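Local structure of esterase (Thermotoga maritima, 3DOH) at residues Y191-A195 against L217-C221; R198-W203 against Y366-I372; V210-C214 against E373-E377; I267-S271 against W362-Y366; G274-W278 against A291-G297. The protein hydrolyses carboxylic esters as a thermostable esterase, joining an alpha/beta-hydrolase domain to an immunoglobulin-like domain. All blocks are in the same frame, centred on the assembly; numbering follows the deposited sequence.

Interaction 1: residues Y191-A195 against L217-C221; sequences YLQVA and LAPQC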
# COMPACT_ATOMS: atom_id res chain seq x y z
N TYR A 191 29.85 -1.42 31.34
CA TYR A 191 28.80 -0.63 30.69
C TYR A 191 27.68 -1.53 30.19
O TYR A 191 26.50 -1.31 30.49
CB TYR A 191 29.37 0.18 29.53
CG TYR A 191 28.48 1.31 29.06
CD1 TYR A 191 28.67 2.61 29.52
CD2 TYR A 191 27.45 1.07 28.17
CE1 TYR A 191 27.85 3.64 29.10
CE2 TYR A 191 26.62 2.10 27.74
CZ TYR A 191 26.83 3.38 28.21
OH TYR A 191 26.01 4.40 27.78
N LEU A 192 28.07 -2.54 29.43
CA LEU A 192 27.16 -3.55 28.88
C LEU A 192 25.99 -3.95 29.77
O LEU A 192 24.85 -3.99 29.28
CB LEU A 192 27.94 -4.79 28.51
CG LEU A 192 28.02 -5.10 27.02
CD1 LEU A 192 27.68 -3.92 26.09
CD2 LEU A 192 29.39 -5.66 26.74
N GLN A 193 26.27 -4.21 31.05
CA GLN A 193 25.31 -4.90 31.93
C GLN A 193 24.20 -3.96 32.39
O GLN A 193 23.20 -4.36 33.02
CB GLN A 193 26.03 -5.59 33.12
CG GLN A 193 26.36 -4.73 34.33
CD GLN A 193 27.62 -3.90 34.16
OE1 GLN A 193 28.12 -3.76 33.04
NE2 GLN A 193 28.13 -3.36 35.26
N VAL A 194 24.40 -2.71 32.02
CA VAL A 194 23.52 -1.66 32.42
C VAL A 194 22.86 -1.09 31.14
O VAL A 194 21.93 -0.30 31.22
CB VAL A 194 24.35 -0.65 33.30
CG1 VAL A 194 24.45 0.75 32.71
CG2 VAL A 194 23.89 -0.66 34.76
N ALA A 195 23.30 -1.52 29.97
CA ALA A 195 22.83 -0.92 28.76
C ALA A 195 22.12 -1.94 27.85
O ALA A 195 21.34 -1.57 26.96
CB ALA A 195 23.96 -0.29 28.04
N LEU A 217 22.42 -2.23 42.36
CA LEU A 217 23.73 -2.74 42.11
C LEU A 217 23.65 -3.61 40.88
O LEU A 217 22.84 -4.54 40.80
CB LEU A 217 24.21 -3.55 43.31
CG LEU A 217 25.23 -4.65 43.06
CD1 LEU A 217 26.52 -4.06 42.68
CD2 LEU A 217 25.38 -5.47 44.29
N ALA A 218 24.54 -3.32 39.94
CA ALA A 218 24.58 -4.03 38.68
C ALA A 218 26.02 -4.45 38.46
O ALA A 218 26.84 -3.66 37.98
CB ALA A 218 24.09 -3.13 37.55
N PRO A 219 26.37 -5.64 38.89
CA PRO A 219 27.68 -6.23 38.62
C PRO A 219 27.90 -6.80 37.21
O PRO A 219 26.96 -7.31 36.59
CB PRO A 219 27.79 -7.35 39.67
CG PRO A 219 26.40 -7.69 40.00
CD PRO A 219 25.58 -6.43 39.85
N GLN A 220 29.15 -6.73 36.73
CA GLN A 220 29.52 -7.34 35.43
C GLN A 220 30.40 -8.56 35.55
O GLN A 220 31.42 -8.54 36.23
CB GLN A 220 30.22 -6.36 34.50
CG GLN A 220 30.69 -7.01 33.21
CD GLN A 220 31.10 -5.98 32.17
OE1 GLN A 220 31.85 -5.05 32.46
NE2 GLN A 220 30.59 -6.13 30.94
N CYS A 221 30.01 -9.63 34.87
CA CYS A 221 30.73 -10.89 34.95
C CYS A 221 31.55 -11.14 33.69
O CYS A 221 31.17 -10.72 32.60
CB CYS A 221 29.77 -12.05 35.19
SG CYS A 221 30.33 -13.64 34.53
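The side chains of Q193 and Q220 cross at about a right angle where the short helix 192-195 of the alpha/beta-hydrolase domain meets the C-terminal end of strand 215-219 in its central sheet. Their amide planes are 30° apart, and the flat end of Q193 lies across the root of Q220, with Q193 CD 3.6 Å from Q220 CB. Q220 runs out straight, CG anti to the backbone N, passing L192 so that its NE2 sits 3.8 Å from L192 CB. Its own amide is held by N190, D189 and E185. Q193 does the reverse: a bend at chi2 (-81°) folds its amide back toward the strand. There NE2 donates to A218 O over 3.0 Å in a nearly straight bond, the acceptor lying in the plane of the Q193 amide but the donor standing well above the A218 carbonyl plane. The same NE2 is also bonded to N190 OD1, so this buried nitrogen is gripped twice. Replaced by alanine, Q193 would probably leave both A218 O and N190 OD1 without this donor and open a gap beside Q220 CB. Next to the amide the contact turns apolar, V194 CG2 resting 3.7 Å from A218 CB.

Interaction 2: residues R198-W203 against Y366-I372; sequences RGAVVW and YENQEAI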
# COMPACT_ATOMS: atom_id res chain seq x y z
N ARG A 198 16.61 -3.17 30.23
CA ARG A 198 16.15 -2.22 31.23
C ARG A 198 16.31 -2.82 32.63
O ARG A 198 15.77 -2.33 33.63
CB ARG A 198 14.69 -1.79 30.96
CG ARG A 198 14.46 -0.63 29.91
CD ARG A 198 13.36 0.38 30.37
NE ARG A 198 13.60 1.76 29.87
CZ ARG A 198 12.88 2.41 28.93
NH1 ARG A 198 11.80 1.84 28.35
NH2 ARG A 198 13.22 3.66 28.55
N GLY A 199 17.09 -3.90 32.71
CA GLY A 199 17.24 -4.68 33.96
C GLY A 199 17.74 -3.94 35.18
O GLY A 199 17.31 -4.21 36.31
N ALA A 200 18.65 -2.99 34.96
CA ALA A 200 19.25 -2.25 36.07
C ALA A 200 18.51 -0.93 36.25
O ALA A 200 18.20 -0.49 37.34
CB ALA A 200 20.74 -1.99 35.82
N VAL A 201 18.20 -0.35 35.11
CA VAL A 201 17.87 1.03 34.99
C VAL A 201 16.40 1.33 35.33
O VAL A 201 16.07 2.40 35.84
CB VAL A 201 18.25 1.38 33.53
CG1 VAL A 201 17.09 1.88 32.71
CG2 VAL A 201 19.55 2.17 33.45
N VAL A 202 15.52 0.38 35.10
CA VAL A 202 14.09 0.59 35.40
C VAL A 202 13.93 1.03 36.86
O VAL A 202 13.24 2.01 37.15
CB VAL A 202 13.22 -0.66 35.02
CG1 VAL A 202 13.63 -1.90 35.84
CG2 VAL A 202 11.75 -0.36 35.17
N TRP A 203 14.65 0.35 37.76
CA TRP A 203 14.53 0.64 39.16
C TRP A 203 15.02 2.05 39.42
O TRP A 203 14.74 2.64 40.43
CB TRP A 203 15.33 -0.36 39.95
CG TRP A 203 15.14 -1.78 39.40
CD1 TRP A 203 16.01 -2.47 38.60
CD2 TRP A 203 14.01 -2.64 39.61
NE1 TRP A 203 15.49 -3.71 38.30
CE2 TRP A 203 14.26 -3.83 38.90
CE3 TRP A 203 12.80 -2.51 40.30
CZ2 TRP A 203 13.35 -4.90 38.89
CZ3 TRP A 203 11.90 -3.57 40.30
CH2 TRP A 203 12.18 -4.74 39.59
N TYR A 366 10.31 -6.43 32.63
CA TYR A 366 10.72 -5.14 33.20
C TYR A 366 9.78 -4.01 32.84
O TYR A 366 9.84 -2.92 33.43
CB TYR A 366 12.19 -4.81 32.90
CG TYR A 366 13.12 -5.77 33.62
CD1 TYR A 366 12.93 -6.05 34.97
CD2 TYR A 366 14.17 -6.42 32.95
CE1 TYR A 366 13.76 -6.95 35.64
CE2 TYR A 366 15.00 -7.34 33.64
CZ TYR A 366 14.79 -7.57 34.98
OH TYR A 366 15.57 -8.44 35.67
N GLU A 367 8.89 -4.27 31.89
CA GLU A 367 7.84 -3.30 31.55
C GLU A 367 6.53 -3.53 32.34
O GLU A 367 5.56 -2.80 32.17
CB GLU A 367 7.62 -3.19 30.03
CG GLU A 367 8.81 -2.60 29.23
CD GLU A 367 9.33 -1.22 29.74
OE1 GLU A 367 8.64 -0.20 29.55
OE2 GLU A 367 10.46 -1.16 30.32
N ASN A 368 6.55 -4.47 33.27
CA ASN A 368 5.36 -4.79 34.05
C ASN A 368 5.28 -4.03 35.40
O ASN A 368 6.00 -4.37 36.37
CB ASN A 368 5.36 -6.29 34.26
CG ASN A 368 4.09 -6.82 34.89
OD1 ASN A 368 3.43 -6.16 35.71
ND2 ASN A 368 3.76 -8.08 34.54
N GLN A 369 4.42 -3.01 35.46
CA GLN A 369 4.30 -2.15 36.66
C GLN A 369 3.87 -2.98 37.88
O GLN A 369 4.27 -2.68 39.00
CB GLN A 369 3.39 -0.90 36.42
CG GLN A 369 2.98 -0.17 37.75
CD GLN A 369 2.39 1.26 37.60
OE1 GLN A 369 1.70 1.58 36.62
NE2 GLN A 369 2.64 2.13 38.60
N GLU A 370 3.08 -4.02 37.65
CA GLU A 370 2.60 -4.90 38.71
C GLU A 370 3.80 -5.59 39.39
O GLU A 370 3.93 -5.61 40.62
CB GLU A 370 1.63 -5.95 38.12
CG GLU A 370 0.26 -6.09 38.83
CD GLU A 370 -0.21 -7.58 39.10
OE1 GLU A 370 -0.53 -8.37 38.14
OE2 GLU A 370 -0.28 -7.95 40.32
N ALA A 371 4.69 -6.13 38.55
CA ALA A 371 5.91 -6.83 38.98
C ALA A 371 6.82 -5.95 39.81
O ALA A 371 7.27 -6.34 40.91
CB ALA A 371 6.65 -7.36 37.77
N ILE A 372 7.09 -4.75 39.29
CA ILE A 372 7.85 -3.73 40.03
C ILE A 372 7.23 -3.40 41.39
O ILE A 372 7.90 -3.46 42.44
CB ILE A 372 8.01 -2.48 39.15
CG1 ILE A 372 9.00 -2.79 38.03
CG2 ILE A 372 8.40 -1.28 39.98
CD1 ILE A 372 8.76 -1.97 36.82
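Y366 starts its run beside R198, the two CB atoms 4.4 Å apart, and with CG anti to the carbonyl carbon (chi1 -67°) it points its ring into the 198-203 loop. On the CD2 and CE2 side G199 slips over one face, its CA 3.9 Å from the ring centroid in a CH-pi contact. On the CD1 and CE1 side the neighbours are larger and come in obliquely: CD1 looks toward V202 CG1, and CE1 lies 3.9 Å from W203 CZ2. At the tip, OH leaves the loop behind and bonds to T268 on the sheet. This is how the C-terminal helices of the alpha/beta-hydrolase domain clamp the loop against one side of the central sheet. Two residues after Y366, N368 caps helix 369-376, its OD1 accepting from A371 N. Further along, I372 sets CG1 3.8 Å from W203 CZ3 while its CD1 meets V202 CG2. The indole of W203 is also pinned from within its own loop, NE1 donating to G199 O at 2.7 Å, nearly in the ring plane. Where the chain leaves Y366, E367 OE2 comes to the edge of the R198 guanidinium, a long salt bridge of 3.8 Å to NH1; R198 NH1 also pairs with E347 of the second subunit.

Interaction 3: residues V210-C214 against E373-E377; sequences VVHPC and EWLFE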
# COMPACT_ATOMS: atom_id res chain seq x y z
N VAL A 210 10.72 7.93 43.03
CA VAL A 210 9.95 8.90 43.78
C VAL A 210 8.91 8.22 44.67
O VAL A 210 8.44 8.82 45.66
CB VAL A 210 9.29 9.85 42.77
CG1 VAL A 210 7.84 9.39 42.42
CG2 VAL A 210 9.35 11.23 43.28
N VAL A 211 8.54 6.98 44.35
CA VAL A 211 7.69 6.20 45.28
C VAL A 211 8.43 5.11 46.07
O VAL A 211 7.98 4.72 47.14
CB VAL A 211 6.35 5.68 44.64
CG1 VAL A 211 5.59 6.85 44.07
CG2 VAL A 211 6.61 4.72 43.54
N HIS A 212 9.54 4.63 45.52
CA HIS A 212 10.35 3.63 46.20
C HIS A 212 11.84 3.86 45.95
O HIS A 212 12.48 3.11 45.21
CB HIS A 212 9.96 2.22 45.74
CG HIS A 212 8.48 2.00 45.67
ND1 HIS A 212 7.76 2.08 44.50
CD2 HIS A 212 7.58 1.70 46.64
CE1 HIS A 212 6.49 1.84 44.75
NE2 HIS A 212 6.35 1.60 46.04
N PRO A 213 12.38 4.90 46.57
CA PRO A 213 13.83 5.09 46.63
C PRO A 213 14.54 3.87 47.19
O PRO A 213 13.94 3.10 47.95
CB PRO A 213 13.99 6.27 47.59
CG PRO A 213 12.79 6.20 48.47
CD PRO A 213 11.67 5.69 47.60
N CYS A 214 15.81 3.69 46.83
CA CYS A 214 16.21 2.55 46.00
C CYS A 214 17.67 2.67 45.58
O CYS A 214 18.06 3.61 44.89
CB CYS A 214 15.32 2.44 44.77
SG CYS A 214 15.65 0.99 43.74
N GLU A 373 5.92 -3.12 41.39
CA GLU A 373 5.23 -2.75 42.62
C GLU A 373 5.31 -3.89 43.60
O GLU A 373 5.61 -3.66 44.80
CB GLU A 373 3.77 -2.40 42.34
CG GLU A 373 3.55 -0.94 41.90
CD GLU A 373 4.21 0.05 42.87
OE1 GLU A 373 5.18 0.73 42.44
OE2 GLU A 373 3.79 0.12 44.06
N TRP A 374 5.05 -5.11 43.10
CA TRP A 374 5.07 -6.28 43.92
C TRP A 374 6.42 -6.48 44.61
O TRP A 374 6.49 -6.88 45.77
CB TRP A 374 4.74 -7.50 43.07
CG TRP A 374 4.96 -8.81 43.80
CD1 TRP A 374 4.05 -9.47 44.59
CD2 TRP A 374 6.17 -9.63 43.81
NE1 TRP A 374 4.61 -10.65 45.06
CE2 TRP A 374 5.90 -10.76 44.59
CE3 TRP A 374 7.42 -9.53 43.19
CZ2 TRP A 374 6.86 -11.77 44.81
CZ3 TRP A 374 8.37 -10.54 43.41
CH2 TRP A 374 8.08 -11.64 44.21
N LEU A 375 7.51 -6.19 43.90
CA LEU A 375 8.81 -6.50 44.49
C LEU A 375 8.94 -5.61 45.70
O LEU A 375 9.35 -6.08 46.77
CB LEU A 375 9.95 -6.30 43.50
CG LEU A 375 11.39 -6.61 43.92
CD1 LEU A 375 11.69 -8.09 43.84
CD2 LEU A 375 12.29 -5.88 42.97
N PHE A 376 8.52 -4.35 45.55
CA PHE A 376 8.64 -3.39 46.64
C PHE A 376 7.74 -3.62 47.86
O PHE A 376 8.03 -3.08 48.93
CB PHE A 376 8.61 -1.92 46.16
CG PHE A 376 9.86 -1.53 45.45
CD1 PHE A 376 11.07 -1.53 46.12
CD2 PHE A 376 9.85 -1.23 44.11
CE1 PHE A 376 12.25 -1.20 45.47
CE2 PHE A 376 11.05 -0.91 43.45
CZ PHE A 376 12.25 -0.91 44.14
N GLU A 377 6.68 -4.39 47.73
CA GLU A 377 5.93 -4.70 48.96
C GLU A 377 6.53 -5.89 49.71
O GLU A 377 5.97 -6.34 50.71
CB GLU A 377 4.43 -4.80 48.72
CG GLU A 377 4.09 -5.32 47.33
CD GLU A 377 2.67 -4.95 46.87
OE1 GLU A 377 1.83 -5.87 46.65
OE2 GLU A 377 2.40 -3.74 46.72
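H212 and F376 carry this contact, and no sound polar bond spans it; the nearest polar group, the E373 carboxylate, stands at the edge of the H212 imidazole with the two planes 41° apart, but its closest approach there is doubtful in the model. E373 and F376, about one turn apart on helix 369-376, both serve the side of the helix that meets the 210-214 loop.

The firmer part of the contact is aromatic. The H212 and F376 rings are almost parallel, only 4° apart, yet offset so that little of one lies over the other, with centroids 4.9 Å from each other. Each ring therefore faces mainly the other's CB: H212 CB sits over the centre of the F376 ring, 3.7 Å from its centroid, and F376 CB lies over the H212 ring nearer its rim, 4.0 Å from that centroid. V211 CB backs the opposite face of the imidazole, and V211 itself packs on V331 of the second subunit.

C214 has SG anti to its own N (chi1 -176°), which carries the sulfur toward F376 CZ, 3.9 Å away. P175, V177 and W203 also pack on F376. Sulfur at the edge of the phenyl ring makes this a Cys sulfur-aromatic contact, tying the loop before strand 215-219 to the C-terminal helix of the alpha/beta-hydrolase domain.

Interaction 4: residues I267-S271 against W362-Y366; sequences ITGLS and WIPTY. With SO4 (sulfate ion), chain C.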
# COMPACT_ATOMS: atom_id res chain seq x y z
N ILE A 267 16.51 -9.24 44.32
CA ILE A 267 17.44 -9.69 43.29
C ILE A 267 16.72 -10.24 42.05
O ILE A 267 15.78 -11.02 42.18
CB ILE A 267 18.42 -10.76 43.84
CG1 ILE A 267 19.46 -11.14 42.78
CG2 ILE A 267 17.66 -11.98 44.39
CD1 ILE A 267 20.75 -11.66 43.38
N THR A 268 17.19 -9.81 40.88
CA THR A 268 16.65 -10.24 39.62
C THR A 268 17.78 -10.29 38.59
O THR A 268 18.79 -9.59 38.71
CB THR A 268 15.48 -9.29 39.12
OG1 THR A 268 14.99 -9.73 37.84
CG2 THR A 268 15.96 -7.84 39.02
N GLY A 269 17.59 -11.13 37.58
CA GLY A 269 18.49 -11.24 36.47
C GLY A 269 17.82 -12.11 35.41
O GLY A 269 16.82 -12.76 35.68
N LEU A 270 18.38 -12.11 34.21
CA LEU A 270 17.78 -12.81 33.08
C LEU A 270 18.76 -13.81 32.48
O LEU A 270 19.95 -13.52 32.34
CB LEU A 270 17.31 -11.83 32.02
CG LEU A 270 18.35 -10.83 31.51
CD1 LEU A 270 18.62 -9.76 32.56
CD2 LEU A 270 19.64 -11.54 31.13
N SER A 271 18.25 -14.99 32.12
CA SER A 271 19.03 -15.93 31.32
C SER A 271 20.20 -16.46 32.16
O SER A 271 19.96 -17.14 33.16
CB SER A 271 19.46 -15.24 30.03
OG SER A 271 20.05 -16.17 29.17
N TRP A 362 12.73 -10.91 29.24
CA TRP A 362 13.00 -9.89 30.25
C TRP A 362 12.37 -8.55 29.83
O TRP A 362 12.05 -7.69 30.67
CB TRP A 362 14.49 -9.76 30.48
CG TRP A 362 15.32 -9.60 29.22
CD1 TRP A 362 15.58 -8.42 28.55
CD2 TRP A 362 16.01 -10.63 28.49
NE1 TRP A 362 16.38 -8.67 27.44
CE2 TRP A 362 16.66 -10.01 27.39
CE3 TRP A 362 16.14 -12.01 28.66
CZ2 TRP A 362 17.44 -10.73 26.46
CZ3 TRP A 362 16.92 -12.74 27.73
CH2 TRP A 362 17.57 -12.09 26.65
N ILE A 363 12.17 -8.41 28.52
CA ILE A 363 11.57 -7.20 27.93
C ILE A 363 10.13 -6.89 28.40
O ILE A 363 9.90 -5.83 28.94
CB ILE A 363 11.64 -7.27 26.41
CG1 ILE A 363 13.11 -7.20 25.96
CG2 ILE A 363 10.77 -6.18 25.80
CD1 ILE A 363 13.41 -7.83 24.60
N PRO A 364 9.17 -7.79 28.22
CA PRO A 364 7.90 -7.39 28.82
C PRO A 364 7.95 -7.36 30.33
O PRO A 364 7.16 -6.65 30.97
CB PRO A 364 6.92 -8.49 28.40
CG PRO A 364 7.73 -9.53 27.79
CD PRO A 364 9.09 -9.08 27.52
N THR A 365 8.84 -8.16 30.92
CA THR A 365 8.82 -8.34 32.36
C THR A 365 9.20 -7.04 33.05
O THR A 365 8.48 -6.61 33.93
CB THR A 365 9.75 -9.46 32.75
OG1 THR A 365 9.29 -10.64 32.09
CG2 THR A 365 9.75 -9.68 34.22
N TYR A 366 10.31 -6.43 32.63
CA TYR A 366 10.72 -5.14 33.20
C TYR A 366 9.78 -4.01 32.84
O TYR A 366 9.84 -2.92 33.43
CB TYR A 366 12.19 -4.81 32.90
CG TYR A 366 13.12 -5.77 33.62
CD1 TYR A 366 12.93 -6.05 34.97
CD2 TYR A 366 14.17 -6.42 32.95
CE1 TYR A 366 13.76 -6.95 35.64
CE2 TYR A 366 15.00 -7.34 33.64
CZ TYR A 366 14.79 -7.57 34.98
OH TYR A 366 15.57 -8.44 35.67
S SO4 C . 21.89 -14.22 27.38
O1 SO4 C . 22.81 -14.56 26.30
O2 SO4 C . 21.84 -12.73 27.46
O3 SO4 C . 22.35 -14.89 28.62
O4 SO4 C . 20.57 -14.74 27.09
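T268 and Y366 meet hydroxyl to hydroxyl because T268 turns OG1 anti to its backbone N (chi1 179°), toward helix 362-366. L270 and W362, two residues that touch farther along, both hold CG between the backbone N and the carbonyl carbon (chi1 53° and 50°), which brings the leucine over the indole. Y366 OH donates to T268 OG1 at 2.6 Å, arriving from the opposite direction with the acceptor near the plane of the phenol ring. T268 OG1 is itself bonded to I292 O, so the buried hydroxyls form a short chain from helix to strand 290-294.

On W362, L270 CB lies 3.6 Å from CE3, and L270 CG stands over one face toward the rim. The indole also meets the ring of H359 edge to face. The strand ends at L270, and S271 follows at the N-cap position of helix 272-283, with S271 CB 4.2 Å from W362 CZ3.

S271 fits the serine of a nucleophile elbow, and with H359 and D319 it has the geometry of a catalytic triad. Its OG is bonded to H359 NE2 and lies 2.7 Å from O3 and 2.6 Å from O4 of a sulfate, probably from the crystallisation liquor. The sulfate is bonded to A183 N and H359 NE2. A tetrahedral anion beside the serine, held by the histidine and a backbone N-H, is consistent with a site that accommodates the tetrahedral intermediate of ester hydrolysis, A183 N being a possible oxyanion-hole donor.

Interaction 5: residues G274-W278 against A291-G297; sequences GYGTW and AIPICGG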
# COMPACT_ATOMS: atom_id res chain seq x y z
N GLY A 274 19.46 -15.25 35.27
CA GLY A 274 18.30 -15.94 35.82
C GLY A 274 18.74 -17.15 36.61
O GLY A 274 18.33 -17.33 37.75
N TYR A 275 19.58 -17.98 36.01
CA TYR A 275 20.33 -19.04 36.75
C TYR A 275 21.04 -18.45 37.95
O TYR A 275 20.99 -19.01 39.04
CB TYR A 275 21.37 -19.73 35.85
CG TYR A 275 20.79 -20.68 34.84
CD1 TYR A 275 20.69 -22.05 35.12
CD2 TYR A 275 20.35 -20.22 33.60
CE1 TYR A 275 20.19 -22.94 34.18
CE2 TYR A 275 19.84 -21.11 32.67
CZ TYR A 275 19.76 -22.47 32.97
OH TYR A 275 19.24 -23.36 32.09
N GLY A 276 21.71 -17.32 37.71
CA GLY A 276 22.40 -16.57 38.76
C GLY A 276 21.52 -16.25 39.94
O GLY A 276 21.92 -16.46 41.10
N THR A 277 20.31 -15.76 39.64
CA THR A 277 19.33 -15.39 40.64
C THR A 277 18.89 -16.63 41.40
O THR A 277 18.87 -16.62 42.63
CB THR A 277 18.12 -14.62 40.01
OG1 THR A 277 18.62 -13.46 39.35
CG2 THR A 277 17.04 -14.20 41.05
N TRP A 278 18.54 -17.70 40.69
CA TRP A 278 18.07 -18.91 41.38
C TRP A 278 19.16 -19.42 42.31
O TRP A 278 18.85 -19.85 43.43
CB TRP A 278 17.74 -20.04 40.41
CG TRP A 278 16.43 -19.92 39.76
CD1 TRP A 278 16.19 -19.73 38.42
CD2 TRP A 278 15.13 -20.00 40.40
NE1 TRP A 278 14.84 -19.68 38.20
CE2 TRP A 278 14.16 -19.85 39.39
CE3 TRP A 278 14.70 -20.18 41.73
CZ2 TRP A 278 12.78 -19.87 39.65
CZ3 TRP A 278 13.32 -20.20 42.00
CH2 TRP A 278 12.38 -20.05 40.96
N ALA A 291 12.86 -12.29 44.87
CA ALA A 291 13.64 -12.54 43.67
C ALA A 291 12.72 -12.51 42.45
O ALA A 291 11.57 -12.94 42.54
CB ALA A 291 14.28 -13.88 43.79
N ILE A 292 13.22 -11.99 41.33
CA ILE A 292 12.56 -12.18 40.02
C ILE A 292 13.58 -12.80 39.05
O ILE A 292 14.36 -12.07 38.40
CB ILE A 292 11.97 -10.85 39.45
CG1 ILE A 292 11.03 -10.21 40.47
CG2 ILE A 292 11.34 -11.04 38.06
CD1 ILE A 292 10.68 -8.72 40.17
N PRO A 293 13.62 -14.13 38.98
CA PRO A 293 14.40 -14.87 37.99
C PRO A 293 13.73 -15.08 36.63
O PRO A 293 12.75 -15.84 36.52
CB PRO A 293 14.59 -16.21 38.67
CG PRO A 293 13.40 -16.37 39.53
CD PRO A 293 12.98 -15.01 39.95
N ILE A 294 14.31 -14.46 35.60
CA ILE A 294 13.77 -14.43 34.26
C ILE A 294 14.55 -15.38 33.38
O ILE A 294 15.78 -15.25 33.29
CB ILE A 294 13.84 -13.00 33.67
CG1 ILE A 294 13.02 -12.06 34.52
CG2 ILE A 294 13.27 -12.95 32.25
CD1 ILE A 294 13.51 -10.68 34.46
N CYS A 295 13.85 -16.31 32.74
CA CYS A 295 14.48 -17.36 31.95
C CYS A 295 15.79 -17.79 32.59
O CYS A 295 16.87 -17.38 32.16
CB CYS A 295 14.73 -16.87 30.52
SG CYS A 295 15.55 -15.26 30.42
N GLY A 296 15.69 -18.63 33.62
CA GLY A 296 16.87 -19.29 34.15
C GLY A 296 16.59 -20.72 34.56
O GLY A 296 15.58 -21.31 34.17
N GLY A 297 17.49 -21.29 35.36
CA GLY A 297 17.39 -22.69 35.75
C GLY A 297 18.06 -22.97 37.08
O GLY A 297 18.62 -22.07 37.71
O HOH W 1 13.50 -18.79 35.71
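Y275 lays the face of its ring on the backbone of G296 and G297, with G297 N above the ring centre and G297 CA 3.6 Å from the centroid in a CH-pi contact. Its CG is anti to the carbonyl carbon (chi1 -74°), which swings the ring off the helix flank and onto the glycines. With an alanine here the G296-G297 peptide would probably lose the ring that covers it, and this loop would be less well held. W278, one turn on, takes nearly the same rotamer (chi1 -80°) and offers its indole to P293, whose CB lies 3.7 Å from the centroid of the five-membered ring while CG reaches CZ2. Both aromatics belong to helix 272-283, packed on strand 290-294 in a beta-alpha-beta unit that opens with strand 264-270. Helix and chain come very near where G274 meets G296, their CA atoms 4.0 Å apart; a CB on either would clash. T277 splits its two branches: OG1 bonds back to G273 O, while CG2, anti to the backbone N, points to A291 CB at 3.9 Å. In the plane of the indole, W278 NE1 donates to a water 3.0 Å away, which also accepts from G296 N and donates to P293 O.

How the interactions relate
Interactions 4 and 5 sit side by side, centres 8 Å apart, on neighbouring strands 264-270 and 290-294; S271 N lies 2.8 Å from I294 O, a probable hydrogen bond just at the putative nucleophile and its sulfate. Interaction 2 shares Y366 with interaction 4, also about 8 Å between centres, and so links the 198-203 loop to the strand leading into that site. W203 continues the packing into interaction 3, its CZ3 3.6 Å from L375 CD2, and both of these contacts reach the second subunit. Interaction 1 touches interaction 2 through V194 CG2, 3.6 Å from A200 CB, and reaches the same sheet as interactions 4 and 5 without touching either.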